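Local coordinates for multi-copper Oxidase CueO (Ochrobactrum, PDB 6EVG), which oxidises lignin model compounds and lignosulfonate, probably coupling this at its copper centres to reduction of dioxygen to water, as laccases do, at residues 474-479 against 502-507. Sequence-based numbering, arbitrary orientation.
Sequences VHFDRE and AQFVTV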
ATOM      1  N   VAL A 474      -6.034  -2.651  17.812  1.00  9.71           N
ATOM      2  CA  VAL A 474      -4.595  -2.508  17.465  1.00  9.13           C
ATOM      3  C   VAL A 474      -3.741  -3.303  18.427  1.00  9.56           C
ATOM      4  O   VAL A 474      -3.959  -3.249  19.661  1.00 10.61           O
ATOM      5  CB  VAL A 474      -4.200  -1.026  17.524  1.00  9.69           C
ATOM      6  CG1 VAL A 474      -2.779  -0.840  17.010  1.00 10.63           C
ATOM      7  CG2 VAL A 474      -5.157  -0.119  16.785  1.00 10.49           C
ATOM      8  N   HIS A 475      -2.748  -4.004  17.884  1.00  9.59           N
ATOM      9  CA  HIS A 475      -1.777  -4.746  18.634  1.00  9.78           C
ATOM     10  C   HIS A 475      -0.397  -4.104  18.444  1.00  9.84           C
ATOM     11  O   HIS A 475       0.102  -4.055  17.318  1.00 10.24           O
ATOM     12  CB  HIS A 475      -1.754  -6.212  18.212  1.00 11.08           C
ATOM     13  CG  HIS A 475      -0.962  -7.096  19.106  1.00 11.83           C
ATOM     14  ND1 HIS A 475      -0.330  -8.205  18.652  1.00 15.16           N
ATOM     15  CD2 HIS A 475      -0.721  -7.035  20.438  1.00 14.18           C
ATOM     16  CE1 HIS A 475       0.262  -8.819  19.660  1.00 15.34           C
ATOM     17  NE2 HIS A 475       0.012  -8.138  20.770  1.00 16.66           N
ATOM     18  N   PHE A 476       0.202  -3.620  19.531  1.00  9.72           N
ATOM     19  CA  PHE A 476       1.466  -2.861  19.489  1.00 10.68           C
ATOM     20  C   PHE A 476       2.629  -3.800  19.699  1.00 11.55           C
ATOM     21  O   PHE A 476       3.294  -3.787  20.744  1.00 14.14           O
ATOM     22  CB  PHE A 476       1.436  -1.750  20.518  1.00 10.79           C
ATOM     23  CG  PHE A 476       0.471  -0.679  20.163  1.00 11.12           C
ATOM     24  CD1 PHE A 476       0.827   0.332  19.276  1.00 10.91           C
ATOM     25  CD2 PHE A 476      -0.827  -0.691  20.673  1.00 11.15           C
ATOM     26  CE1 PHE A 476      -0.071   1.301  18.948  1.00 12.72           C
ATOM     27  CE2 PHE A 476      -1.693   0.294  20.315  1.00 13.13           C
ATOM     28  CZ  PHE A 476      -1.356   1.282  19.449  1.00 13.04           C
ATOM     29  N   ASP A 477       2.885  -4.668  18.715  1.00 12.05           N
ATOM     30  CA  ASP A 477       3.837  -5.756  18.920  1.00 13.96           C
ATOM     31  C   ASP A 477       5.288  -5.435  18.606  1.00 14.28           C
ATOM     32  O   ASP A 477       6.167  -6.269  18.843  1.00 20.22           O
ATOM     33  CB  ASP A 477       3.416  -7.016  18.151  1.00 15.32           C
ATOM     34  CG  ASP A 477       3.340  -6.765  16.637  1.00 18.02           C
ATOM     35  OD1 ASP A 477       2.636  -5.855  16.062  1.00 17.40           O
ATOM     36  OD2 ASP A 477       4.060  -7.491  15.925  1.00 32.44           O
ATOM     37  N   ARG A 478       5.584  -4.244  18.090  1.00 11.69           N
ATOM     38  CA  ARG A 478       6.955  -3.867  17.738  1.00 10.75           C
ATOM     39  C   ARG A 478       7.414  -2.626  18.528  1.00 11.03           C
ATOM     40  O   ARG A 478       6.630  -1.725  18.800  1.00 12.75           O
ATOM     41  CB  ARG A 478       7.053  -3.602  16.250  1.00 10.97           C
ATOM     42  CG  ARG A 478       7.088  -4.914  15.458  1.00 11.99           C
ATOM     43  CD  ARG A 478       6.539  -4.668  14.109  1.00 17.57           C
ATOM     44  NE  ARG A 478       5.123  -4.895  14.074  1.00 19.07           N
ATOM     45  CZ  ARG A 478       4.261  -4.709  13.050  1.00 13.19           C
ATOM     46  NH1 ARG A 478       4.520  -4.139  11.896  1.00 14.37           N
ATOM     47  NH2 ARG A 478       3.038  -5.108  13.295  1.00 10.81           N
ATOM     48  N   GLU A 479       8.689  -2.619  18.869  1.00 11.61           N
ATOM     49  CA  GLU A 479       9.231  -1.546  19.715  1.00 12.05           C
ATOM     50  C   GLU A 479       9.577  -0.302  18.937  1.00 11.42           C
ATOM     51  O   GLU A 479      10.236  -0.366  17.870  1.00 11.68           O
ATOM     52  CB  GLU A 479      10.469  -2.023  20.432  1.00 13.75           C
ATOM     53  CG  GLU A 479      11.043  -0.980  21.393  1.00 17.16           C
ATOM     54  CD  GLU A 479      11.983  -1.617  22.370  1.00 21.79           C
ATOM     55  OE1 GLU A 479      13.148  -1.957  22.035  1.00 27.46           O
ATOM     56  OE2 GLU A 479      11.571  -1.807  23.529  1.00 27.82           O
ATOM     57  N   ALA A 502       0.821  11.624  12.889  1.00  8.98           N
ATOM     58  CA  ALA A 502       1.140  11.642  14.319  1.00  9.16           C
ATOM     59  C   ALA A 502       2.135  10.532  14.599  1.00  8.98           C
ATOM     60  O   ALA A 502       2.428   9.686  13.752  1.00  9.47           O
ATOM     61  CB  ALA A 502      -0.157  11.441  15.120  1.00 10.26           C
ATOM     62  N   GLN A 503       2.701  10.551  15.807  1.00  9.92           N
ATOM     63  CA  GLN A 503       3.803   9.676  16.185  1.00 10.96           C
ATOM     64  C   GLN A 503       3.547   8.961  17.497  1.00  9.74           C
ATOM     65  O   GLN A 503       2.902   9.533  18.416  1.00 10.71           O
ATOM     66  CB  GLN A 503       5.120  10.591  16.448  1.00 14.14           C
ATOM     67  CG  GLN A 503       5.462  11.405  15.297  1.00 15.06           C
ATOM     68  CD  GLN A 503       6.844  11.921  15.369  1.00 13.54           C
ATOM     69  OE1 GLN A 503       7.596  11.620  14.458  1.00 17.20           O
ATOM     70  NE2 GLN A 503       7.145  12.827  16.343  1.00 13.33           N
ATOM     71  N   PHE A 504       4.041   7.735  17.622  1.00  9.66           N
ATOM     72  CA  PHE A 504       3.955   6.972  18.856  1.00  9.85           C
ATOM     73  C   PHE A 504       5.264   6.352  19.236  1.00  9.49           C
ATOM     74  O   PHE A 504       6.124   6.057  18.377  1.00 10.27           O
ATOM     75  CB  PHE A 504       2.811   5.958  18.890  1.00 10.78           C
ATOM     76  CG  PHE A 504       3.025   4.662  18.090  1.00 10.43           C
ATOM     77  CD1 PHE A 504       3.545   3.539  18.718  1.00 11.27           C
ATOM     78  CD2 PHE A 504       2.598   4.528  16.788  1.00 11.08           C
ATOM     79  CE1 PHE A 504       3.662   2.326  18.036  1.00 11.12           C
ATOM     80  CE2 PHE A 504       2.667   3.337  16.143  1.00 11.27           C
ATOM     81  CZ  PHE A 504       3.211   2.228  16.739  1.00 10.90           C
ATOM     82  N   VAL A 505       5.419   6.133  20.532  1.00 10.59           N
ATOM     83  CA  VAL A 505       6.473   5.318  21.077  1.00 11.16           C
ATOM     84  C   VAL A 505       5.840   4.186  21.905  1.00 11.39           C
ATOM     85  O   VAL A 505       4.662   4.307  22.307  1.00 12.32           O
ATOM     86  CB  VAL A 505       7.473   6.103  21.944  1.00 12.22           C
ATOM     87  CG1 VAL A 505       8.181   7.121  21.110  1.00 13.08           C
ATOM     88  CG2 VAL A 505       6.850   6.715  23.177  1.00 13.92           C
ATOM     89  N   THR A 506       6.611   3.144  22.153  1.00 11.45           N
ATOM     90  CA  THR A 506       6.177   2.076  23.082  1.00 12.09           C
ATOM     91  C   THR A 506       6.809   2.298  24.409  1.00 13.19           C
ATOM     92  O   THR A 506       7.950   2.754  24.501  1.00 15.71           O
ATOM     93  CB  THR A 506       6.397   0.681  22.481  1.00 12.44           C
ATOM     94  OG1 THR A 506       7.763   0.490  22.096  1.00 13.56           O
ATOM     95  CG2 THR A 506       5.514   0.473  21.263  1.00 13.24           C
ATOM     96  N   VAL A 507       6.077   1.941  25.476  1.00 14.70           N
ATOM     97  CA  VAL A 507       6.505   2.072  26.860  1.00 15.41           C
ATOM     98  C   VAL A 507       6.275   0.745  27.560  1.00 18.19           C
ATOM     99  O   VAL A 507       5.645  -0.193  27.163  1.00 17.13           O
ATOM    100  CB  VAL A 507       5.814   3.296  27.539  1.00 16.22           C
ATOM    101  CG1 VAL A 507       6.123   4.625  26.827  1.00 16.95           C
ATOM    102  CG2 VAL A 507       4.294   3.142  27.596  1.00 16.41           C
TER
HETATM  103  O   HOH W   1       9.317  -0.290  24.194  1.00 22.28           O
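The two sheets of the C-terminal cupredoxin domain, a Greek-key beta sandwich, are joined here by a pair of phenylalanines, Phe476 of 474-479 and Phe504 on strand 501-506. The pair is a worked example of two sheets meeting through a buried edge-to-face contact. Phe476 turns an edge to the face of Phe504 in a T-shaped stack, with centroids 5.3 Å apart and planes at 81°. The touching edge is CD1 and CE1; Phe476 CD1 lies 3.7 Å from Phe504 CE1, and Phe476 CE1 stands above the Phe504 face, displaced toward its rim. With CG between the backbone N and the carbonyl carbon (chi1 77°), Phe504 presents a ring face to Phe476, while Phe476, the centre of an inverse gamma turn, also rests one ring face on CG1 of Val474. Replacing Phe476 by an alanine removes the edge that meets Phe504, and is likely to leave a gap over that face and the Phe504 ring less restrained.

Beyond the rings the chain runs on to meet Thr506, whose two branches divide the work. Its methyl CG2 packs 3.5 Å from the carbonyl O of Arg478. OG1 comes within 3.5 Å of Glu479 CA, where it is hydrogen-bonded to the backbone N of Ala480. A water links this hydroxyl, at 2.7 Å from OG1, to the Glu479 carboxylate, donating to OE2 at 2.8 Å. Arg478 leads away from Thr506 and forms a salt bridge with Asp477: Arg478 NH2 is 2.9 Å from Asp477 OD1, which lies close to the guanidinium plane.

Around this junction, Phe504 touches Val415 and Phe476 touches Ala417, both on strand 415-417, which pairs with strand 501-506. From the other sheet, Trp425 of strand 422-428 packs against both Val474 and Phe476.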